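Local coordinates for protein D-glyceraldehyde dehydrogenase (NADP(+)) (PDB 5IZD) that oxidises D-glyceraldehyde to (R)-glycerate with NADP(+) as electron acceptor in the non-phosphorylated Entner-Doudoroff pathway, working as a homotetrameric member of the aldehyde dehydrogenase family, at residues R70-I75 against D106-Y111; A156-P161 against A456-K461; Q444-G449 against I464-K469. All coordinates share one frame; numbering follows the deposited sequence.

Interaction 1 of 3, residues R70-I75 against D106-Y111; sequences RAKELI and DQIQYY
Antiparallel helix packing in the N-terminal part of the aldehyde dehydrogenase fold brings K72 and I75 of helix 39-77 against I108 and Q109 of helix 94-112. The two short segments run 164° apart in direction, with their axes 9.5 Å apart. I108 is buried and its two branches are used separately. CG2, set anti to the backbone N, lies beside the aliphatic root of K72, 3.8 Å from K72 CB, as the two side chains slide past each other in opposite directions. CD1 of I108 reaches the other way and meets I75 CD1 at 3.8 Å, an apolar contact between methyl ends. Past these methyl contacts comes the charged end of the lysine. K72 CD already lies beside Q109; the bend at chi3 (67°) then turns CE and NZ toward its amide. Q109 is held at both ends of that amide, since its NE2 is hydrogen-bonded to OE2 of E113, four residues on. Helix 94-112 also packs on helix 153-164, through Q107 on R157, Y111 on A160 and I108 on A156. The lysine bond itself is short but tilted: K72 NZ donates to Q109 OE1 over 2.8 Å, arriving 43° above the carbonyl plane.

Interaction 2 of 3, residues A156-P161 against A456-K461; sequences ARKLAP and AGEGSK
R157 and K158, neighbours on helix 153-164 of the Rossmann-like cofactor-binding domain, converge on the carboxylate of E458, just before helix 460-465. The arginine crosses the glutamate at about a right angle and touches with its methylenes, R157 CD lying 3.5 Å from E458 OE1. Its guanidinium plane is turned 66° from the carboxylate, and its NH2 is salt-bridged to E441. R157 NH1 and E458 OE2 stay 4.3 Å apart, beyond a salt bridge, and a water spans them, accepting from NH1 at 2.6 Å and donating to OE2. The lysine chain passes E458 OE1 obliquely, its CG 3.6 Å from that oxygen, and the bend at chi4 (-68°) turns NZ onto it. T222 and T224 also hydrogen-bond to K158 NZ, fixing it within a buried polar cluster. A second water links E458 OE1 to the main-chain oxygen of R157, tying the glutamate to the helix backbone as well. As in related enzymes, R157 probably contributes to the NADP(+) and substrate sites, at whose border this network would lie. At its centre, K158 NZ forms a salt bridge of 2.7 Å with E458 OE1, met on the syn side and 31° out of the carboxylate plane.

Interaction 3 of 3, residues Q444-G449 against I464-K469; sequences QGYHTG and ISEYLK
Y446 and E466 join the loop between strands 432-435 and 454-455 to the type I beta turn, S465 to L468, that leads into strand 468-476 of the oligomerisation sheet characteristic of aldehyde dehydrogenases. The contact is small: 65 Å² is buried in total, and the closest pair of CA atoms, those of Y446 and I464, stays 9.4 Å apart. Its tight part is a single bond. Y446 OH donates to E466 OE2 over 2.8 Å, meeting that oxygen nearly along its C-O axis. The oxygen sits at the edge of the tyrosine ring, near its plane, and the ring and carboxylate planes are 30° apart, although the two side chains cross at about a right angle. Two torsions set up the meeting: Y446 CG stands anti to its main-chain nitrogen (179°), while the glutamate chain bends at chi2 (-68°) to bring its acid to the phenol. Away from this point the two segments diverge, and E466 lies on the more solvent-accessible side, whereas Y446 is buried. The tyrosine is packed by S460 and Y462 and by L470 of the third subunit, so the ring is steadied from outside the pair. A phenylalanine in its place would probably keep much of that packing but leave E466 OE2 without its phenolic donor, the carboxylate still held at OE1 by K243 but less fixed in its rotation. With OE1 salt-bridged to K243 and OE2 accepting the hydrogen bond of the phenol, the glutamate is likely to stay ionised, its charge balanced by the lysine.

Overall arrangement
From the N terminus, interaction 1 comes first: it closes a loop of 30 mostly helical residues by laying helix 94-112 along helix 39-77. Interaction 2 opens only afterwards, at helix 153-164, and spans nearly 300 residues, bringing a late part of the chain back to the cofactor-binding domain. Interaction 3 begins inside that span and ends beyond it, so the two cross, and both draw on helix 460-465. Helix 94-112 connects the first two contacts, with Y111 packing on P161 and Q107 on R157. Interactions 2 and 3 share backbone bonding between E458 and H447, and both reach the third subunit, whereas interaction 1 lies at the second.

Interaction 1 of 3, residues R70-I75 against D106-Y111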
loop_
_atom_site.group_PDB
_atom_site.type_symbol
_atom_site.label_atom_id
_atom_site.label_comp_id
_atom_site.label_asym_id
_atom_site.label_seq_id
_atom_site.Cartn_x
_atom_site.Cartn_y
_atom_site.Cartn_z
ATOM N N ARG A 70 13.548 24.170 5.309
ATOM C CA ARG A 70 14.325 25.373 5.536
ATOM C C ARG A 70 15.247 25.543 4.327
ATOM O O ARG A 70 15.235 26.566 3.726
ATOM C CB ARG A 70 15.108 25.240 6.821
ATOM C CG ARG A 70 15.339 26.545 7.563
ATOM C CD ARG A 70 14.978 26.401 9.040
ATOM N NE ARG A 70 15.940 25.559 9.695
ATOM C CZ ARG A 70 15.672 24.762 10.703
ATOM N NH1 ARG A 70 16.636 24.033 11.216
ATOM N NH2 ARG A 70 14.452 24.715 11.200
ATOM N N ALA A 71 16.000 24.507 3.979
ATOM C CA ALA A 71 16.852 24.485 2.760
ATOM C C ALA A 71 16.081 24.863 1.513
ATOM O O ALA A 71 16.486 25.726 0.764
ATOM C CB ALA A 71 17.536 23.162 2.548
ATOM N N LYS A 72 14.936 24.229 1.322
ATOM C CA LYS A 72 14.057 24.645 0.252
ATOM C C LYS A 72 13.766 26.171 0.259
ATOM O O LYS A 72 13.948 26.800 -0.771
ATOM C CB LYS A 72 12.744 23.916 0.260
ATOM C CG LYS A 72 12.043 24.077 -1.079
ATOM C CD LYS A 72 10.556 23.984 -0.971
ATOM C CE LYS A 72 9.938 25.119 -0.206
ATOM N NZ LYS A 72 8.475 24.969 -0.386
ATOM N N GLU A 73 13.332 26.727 1.395
ATOM C CA GLU A 73 13.032 28.170 1.487
ATOM C C GLU A 73 14.264 29.065 1.179
ATOM O O GLU A 73 14.100 30.086 0.530
ATOM C CB GLU A 73 12.490 28.564 2.847
ATOM C CG GLU A 73 11.158 27.893 3.210
ATOM C CD GLU A 73 10.922 27.852 4.731
ATOM O OE1 GLU A 73 11.173 28.866 5.445
ATOM O OE2 GLU A 73 10.498 26.809 5.222
ATOM N N LEU A 74 15.445 28.682 1.669
ATOM C CA LEU A 74 16.701 29.436 1.411
ATOM C C LEU A 74 17.089 29.390 -0.045
ATOM O O LEU A 74 17.462 30.376 -0.584
ATOM C CB LEU A 74 17.861 28.924 2.262
ATOM C CG LEU A 74 17.742 29.189 3.759
ATOM C CD1 LEU A 74 18.929 28.562 4.454
ATOM C CD2 LEU A 74 17.711 30.679 4.052
ATOM N N ILE A 75 16.905 28.241 -0.694
ATOM C CA ILE A 75 17.156 28.075 -2.120
ATOM C C ILE A 75 16.220 28.998 -2.872
ATOM O O ILE A 75 16.655 29.781 -3.711
ATOM C CB ILE A 75 17.046 26.585 -2.547
ATOM C CG1 ILE A 75 18.229 25.807 -1.971
ATOM C CG2 ILE A 75 17.017 26.438 -4.056
ATOM C CD1 ILE A 75 18.228 24.303 -2.235
ATOM N N ASP A 106 10.572 22.162 -6.323
ATOM C CA ASP A 106 9.497 21.192 -6.307
ATOM C C ASP A 106 9.899 19.822 -5.749
ATOM O O ASP A 106 9.138 19.217 -5.068
ATOM C CB ASP A 106 8.908 21.003 -7.693
ATOM C CG ASP A 106 7.724 19.995 -7.716
ATOM O OD1 ASP A 106 6.656 20.332 -7.278
ATOM O OD2 ASP A 106 7.868 18.871 -8.180
ATOM N N GLN A 107 11.101 19.363 -6.025
ATOM C CA GLN A 107 11.506 18.051 -5.635
ATOM C C GLN A 107 11.804 17.987 -4.159
ATOM O O GLN A 107 11.455 17.030 -3.473
ATOM C CB GLN A 107 12.741 17.600 -6.408
ATOM C CG GLN A 107 12.467 17.093 -7.801
ATOM C CD GLN A 107 13.775 16.648 -8.434
ATOM O OE1 GLN A 107 14.065 15.451 -8.495
ATOM N NE2 GLN A 107 14.620 17.613 -8.806
ATOM N N ILE A 108 12.531 18.996 -3.684
ATOM C CA ILE A 108 12.838 19.054 -2.278
ATOM C C ILE A 108 11.524 19.119 -1.444
ATOM O O ILE A 108 11.400 18.430 -0.426
ATOM C CB ILE A 108 13.757 20.219 -1.947
ATOM C CG1 ILE A 108 15.169 19.947 -2.490
ATOM C CG2 ILE A 108 13.827 20.382 -0.440
ATOM C CD1 ILE A 108 16.060 21.189 -2.482
ATOM N N GLN A 109 10.550 19.931 -1.870
ATOM C CA GLN A 109 9.237 19.951 -1.220
ATOM C C GLN A 109 8.584 18.556 -1.194
ATOM O O GLN A 109 8.249 18.056 -0.141
ATOM C CB GLN A 109 8.306 20.913 -1.914
ATOM C CG GLN A 109 6.922 20.975 -1.301
ATOM C CD GLN A 109 6.883 21.586 0.083
ATOM O OE1 GLN A 109 7.745 22.346 0.455
ATOM N NE2 GLN A 109 5.859 21.248 0.849
ATOM N N TYR A 110 8.509 17.949 -2.359
ATOM C CA TYR A 110 7.831 16.679 -2.542
ATOM C C TYR A 110 8.446 15.591 -1.655
ATOM O O TYR A 110 7.702 14.890 -0.964
ATOM C CB TYR A 110 7.874 16.245 -3.985
ATOM C CG TYR A 110 7.362 14.825 -4.184
ATOM C CD1 TYR A 110 5.979 14.553 -4.355
ATOM C CD2 TYR A 110 8.260 13.738 -4.216
ATOM C CE1 TYR A 110 5.529 13.246 -4.551
ATOM C CE2 TYR A 110 7.800 12.436 -4.351
ATOM C CZ TYR A 110 6.435 12.204 -4.525
ATOM O OH TYR A 110 6.039 10.907 -4.665
ATOM N N TYR A 111 9.783 15.470 -1.639
ATOM C CA TYR A 111 10.412 14.431 -0.845
ATOM C C TYR A 111 10.262 14.666 0.653
ATOM O O TYR A 111 10.011 13.699 1.424
ATOM C CB TYR A 111 11.869 14.192 -1.221
ATOM C CG TYR A 111 12.031 13.511 -2.556
ATOM C CD1 TYR A 111 11.567 12.236 -2.762
ATOM C CD2 TYR A 111 12.648 14.149 -3.617
ATOM C CE1 TYR A 111 11.674 11.616 -3.970
ATOM C CE2 TYR A 111 12.803 13.531 -4.834
ATOM C CZ TYR A 111 12.320 12.247 -5.010
ATOM O OH TYR A 111 12.422 11.583 -6.230
#

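Interaction 2 of 3, residues A156-P161 against A456-K461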
loop_
_atom_site.group_PDB
_atom_site.type_symbol
_atom_site.label_atom_id
_atom_site.label_comp_id
_atom_site.label_asym_id
_atom_site.label_seq_id
_atom_site.Cartn_x
_atom_site.Cartn_y
_atom_site.Cartn_z
ATOM N N ALA A 156 19.356 17.733 -5.906
ATOM C CA ALA A 156 18.074 17.707 -5.194
ATOM C C ALA A 156 17.400 16.297 -5.212
ATOM O O ALA A 156 16.913 15.849 -4.206
ATOM C CB ALA A 156 17.102 18.734 -5.778
ATOM N N ARG A 157 17.377 15.646 -6.365
ATOM C CA ARG A 157 16.719 14.338 -6.517
ATOM C C ARG A 157 17.267 13.250 -5.592
ATOM O O ARG A 157 16.515 12.428 -5.153
ATOM C CB ARG A 157 16.837 13.853 -7.955
ATOM C CG ARG A 157 16.469 12.382 -8.142
ATOM C CD ARG A 157 16.523 12.028 -9.605
ATOM N NE ARG A 157 15.417 12.623 -10.304
ATOM C CZ ARG A 157 15.311 12.659 -11.631
ATOM N NH1 ARG A 157 16.251 12.132 -12.418
ATOM N NH2 ARG A 157 14.241 13.235 -12.164
ATOM N N LYS A 158 18.564 13.251 -5.353
ATOM C CA LYS A 158 19.266 12.304 -4.524
ATOM C C LYS A 158 19.371 12.700 -3.041
ATOM O O LYS A 158 19.124 11.853 -2.165
ATOM C CB LYS A 158 20.655 12.075 -5.132
ATOM C CG LYS A 158 20.495 11.448 -6.513
ATOM C CD LYS A 158 21.790 11.016 -7.135
ATOM C CE LYS A 158 21.620 10.712 -8.609
ATOM N NZ LYS A 158 20.795 9.505 -8.813
ATOM N N LEU A 159 19.685 13.963 -2.741
ATOM C CA LEU A 159 19.848 14.399 -1.338
ATOM C C LEU A 159 18.522 14.447 -0.586
ATOM O O LEU A 159 18.457 13.997 0.536
ATOM C CB LEU A 159 20.521 15.783 -1.182
ATOM C CG LEU A 159 21.943 16.034 -1.661
ATOM C CD1 LEU A 159 22.288 17.465 -1.378
ATOM C CD2 LEU A 159 22.965 15.163 -1.005
ATOM N N ALA A 160 17.473 14.995 -1.178
ATOM C CA ALA A 160 16.202 15.109 -0.415
ATOM C C ALA A 160 15.673 13.780 0.112
ATOM O O ALA A 160 15.453 13.671 1.327
ATOM C CB ALA A 160 15.133 15.880 -1.157
ATOM N N PRO A 161 15.546 12.752 -0.764
ATOM C CA PRO A 161 14.970 11.516 -0.212
ATOM C C PRO A 161 15.947 10.773 0.690
ATOM O O PRO A 161 15.518 10.096 1.632
ATOM C CB PRO A 161 14.672 10.656 -1.449
ATOM C CG PRO A 161 15.525 11.229 -2.548
ATOM C CD PRO A 161 15.645 12.683 -2.234
ATOM N N ALA A 456 16.908 -0.115 -10.037
ATOM C CA ALA A 456 15.913 0.498 -9.219
ATOM C C ALA A 456 15.331 1.724 -9.943
ATOM O O ALA A 456 15.184 1.680 -11.155
ATOM C CB ALA A 456 16.462 0.799 -7.857
ATOM N N GLY A 457 15.003 2.803 -9.235
ATOM C CA GLY A 457 14.407 3.980 -9.845
ATOM C C GLY A 457 14.314 5.083 -8.802
ATOM O O GLY A 457 14.659 4.838 -7.640
ATOM N N GLU A 458 13.828 6.250 -9.231
ATOM C CA GLU A 458 13.694 7.462 -8.419
ATOM C C GLU A 458 12.375 8.204 -8.631
ATOM O O GLU A 458 11.863 8.294 -9.738
ATOM C CB GLU A 458 14.841 8.407 -8.733
ATOM C CG GLU A 458 16.188 7.811 -8.426
ATOM C CD GLU A 458 17.361 8.666 -8.965
ATOM O OE1 GLU A 458 18.144 9.309 -8.174
ATOM O OE2 GLU A 458 17.460 8.665 -10.222
ATOM N N GLY A 459 11.834 8.741 -7.565
ATOM C CA GLY A 459 10.565 9.363 -7.602
ATOM C C GLY A 459 9.449 8.434 -7.218
ATOM O O GLY A 459 9.550 7.211 -7.326
ATOM N N SER A 460 8.340 9.028 -6.820
ATOM C CA SER A 460 7.187 8.318 -6.267
ATOM C C SER A 460 7.466 7.729 -4.892
ATOM O O SER A 460 8.574 7.712 -4.394
ATOM C CB SER A 460 6.622 7.234 -7.234
ATOM O OG SER A 460 7.222 5.942 -7.051
ATOM N N LYS A 461 6.407 7.225 -4.282
ATOM C CA LYS A 461 6.532 6.381 -3.082
ATOM C C LYS A 461 7.619 5.315 -3.238
ATOM O O LYS A 461 8.395 5.065 -2.319
ATOM C CB LYS A 461 5.181 5.667 -2.819
ATOM C CG LYS A 461 5.096 4.824 -1.529
ATOM C CD LYS A 461 3.748 4.050 -1.378
ATOM C CE LYS A 461 3.152 3.678 -2.726
ATOM N NZ LYS A 461 1.869 2.876 -2.645
HETATM O O HOH W 1 16.676 9.538 -5.848
HETATM O O HOH W 2 18.128 10.337 -12.368
#

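Interaction 3 of 3, residues Q444-G449 against I464-K469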
loop_
_atom_site.group_PDB
_atom_site.type_symbol
_atom_site.label_atom_id
_atom_site.label_comp_id
_atom_site.label_asym_id
_atom_site.label_seq_id
_atom_site.Cartn_x
_atom_site.Cartn_y
_atom_site.Cartn_z
ATOM N N GLN A 444 6.188 12.556 -8.777
ATOM C CA GLN A 444 5.253 11.487 -8.382
ATOM C C GLN A 444 5.405 10.249 -9.257
ATOM O O GLN A 444 4.804 9.206 -8.945
ATOM C CB GLN A 444 3.755 11.936 -8.363
ATOM C CG GLN A 444 3.192 12.513 -9.656
ATOM C CD GLN A 444 3.419 14.044 -9.765
ATOM O OE1 GLN A 444 4.464 14.605 -9.355
ATOM N NE2 GLN A 444 2.453 14.707 -10.352
ATOM N N GLY A 445 6.115 10.401 -10.386
ATOM C CA GLY A 445 6.488 9.253 -11.225
ATOM C C GLY A 445 7.662 8.418 -10.747
ATOM O O GLY A 445 8.465 8.886 -10.001
ATOM N N TYR A 446 7.769 7.172 -11.160
ATOM C CA TYR A 446 8.881 6.343 -10.757
ATOM C C TYR A 446 9.782 6.252 -11.968
ATOM O O TYR A 446 9.539 5.493 -12.850
ATOM C CB TYR A 446 8.426 4.973 -10.288
ATOM C CG TYR A 446 9.498 4.012 -9.862
ATOM C CD1 TYR A 446 10.181 4.187 -8.685
ATOM C CD2 TYR A 446 9.792 2.905 -10.603
ATOM C CE1 TYR A 446 11.126 3.307 -8.290
ATOM C CE2 TYR A 446 10.739 2.017 -10.201
ATOM C CZ TYR A 446 11.400 2.236 -9.042
ATOM O OH TYR A 446 12.341 1.384 -8.642
ATOM N N HIS A 447 10.825 7.061 -11.984
ATOM C CA HIS A 447 11.744 7.189 -13.097
ATOM C C HIS A 447 12.666 5.978 -13.122
ATOM O O HIS A 447 13.480 5.810 -12.225
ATOM C CB HIS A 447 12.597 8.454 -12.886
ATOM C CG HIS A 447 13.358 8.922 -14.081
ATOM N ND1 HIS A 447 12.734 9.255 -15.263
ATOM C CD2 HIS A 447 14.664 9.292 -14.230
ATOM C CE1 HIS A 447 13.627 9.754 -16.108
ATOM N NE2 HIS A 447 14.808 9.763 -15.513
ATOM N N THR A 448 12.574 5.172 -14.169
ATOM C CA THR A 448 13.218 3.882 -14.204
ATOM C C THR A 448 13.167 3.380 -15.644
ATOM O O THR A 448 12.593 4.013 -16.538
ATOM C CB THR A 448 12.451 2.908 -13.221
ATOM O OG1 THR A 448 13.218 1.730 -12.963
ATOM C CG2 THR A 448 11.100 2.514 -13.794
ATOM N N GLY A 449 13.730 2.212 -15.880
ATOM C CA GLY A 449 13.609 1.598 -17.181
ATOM C C GLY A 449 14.007 0.166 -17.234
ATOM O O GLY A 449 14.321 -0.432 -16.212
ATOM N N ILE A 464 11.460 6.958 -3.202
ATOM C CA ILE A 464 11.907 7.311 -1.890
ATOM C C ILE A 464 12.084 6.027 -1.056
ATOM O O ILE A 464 13.044 5.917 -0.336
ATOM C CB ILE A 464 11.032 8.398 -1.240
ATOM C CG1 ILE A 464 11.620 8.845 0.093
ATOM C CG2 ILE A 464 9.588 7.949 -1.113
ATOM C CD1 ILE A 464 11.074 10.125 0.651
ATOM N N SER A 465 11.186 5.048 -1.213
ATOM C CA SER A 465 11.301 3.753 -0.493
ATOM C C SER A 465 12.590 2.967 -0.844
ATOM O O SER A 465 13.035 2.172 -0.052
ATOM C CB SER A 465 10.013 2.902 -0.652
ATOM O OG SER A 465 8.962 3.643 -0.079
ATOM N N GLU A 466 13.278 3.328 -1.953
ATOM C CA GLU A 466 14.553 2.704 -2.295
ATOM C C GLU A 466 15.627 3.049 -1.287
ATOM O O GLU A 466 16.631 2.330 -1.202
ATOM C CB GLU A 466 15.062 3.075 -3.712
ATOM C CG GLU A 466 14.155 2.643 -4.875
ATOM C CD GLU A 466 14.032 1.123 -5.136
ATOM O OE1 GLU A 466 14.552 0.268 -4.365
ATOM O OE2 GLU A 466 13.380 0.783 -6.161
ATOM N N TYR A 467 15.433 4.121 -0.531
ATOM C CA TYR A 467 16.415 4.528 0.490
ATOM C C TYR A 467 16.145 3.990 1.914
ATOM O O TYR A 467 16.862 4.316 2.884
ATOM C CB TYR A 467 16.477 6.054 0.525
ATOM C CG TYR A 467 17.019 6.666 -0.757
ATOM C CD1 TYR A 467 18.387 6.854 -0.929
ATOM C CD2 TYR A 467 16.164 7.066 -1.810
ATOM C CE1 TYR A 467 18.902 7.460 -2.089
ATOM C CE2 TYR A 467 16.676 7.647 -2.981
ATOM C CZ TYR A 467 18.037 7.858 -3.106
ATOM O OH TYR A 467 18.551 8.400 -4.264
ATOM N N LEU A 468 15.098 3.178 2.028
ATOM C CA LEU A 468 14.750 2.497 3.276
ATOM C C LEU A 468 14.929 0.993 3.101
ATOM O O LEU A 468 14.570 0.406 2.068
ATOM C CB LEU A 468 13.305 2.822 3.638
ATOM C CG LEU A 468 13.036 4.267 4.005
ATOM C CD1 LEU A 468 11.533 4.556 3.960
ATOM C CD2 LEU A 468 13.549 4.538 5.402
ATOM N N LYS A 469 15.481 0.372 4.145
ATOM C CA LYS A 469 15.570 -1.073 4.248
ATOM C C LYS A 469 14.489 -1.643 5.160
ATOM O O LYS A 469 14.336 -1.167 6.280
ATOM C CB LYS A 469 16.930 -1.452 4.813
ATOM C CG LYS A 469 17.176 -2.947 4.833
ATOM C CD LYS A 469 17.524 -3.418 3.432
ATOM C CE LYS A 469 17.639 -4.922 3.385
ATOM N NZ LYS A 469 18.061 -5.220 1.989
#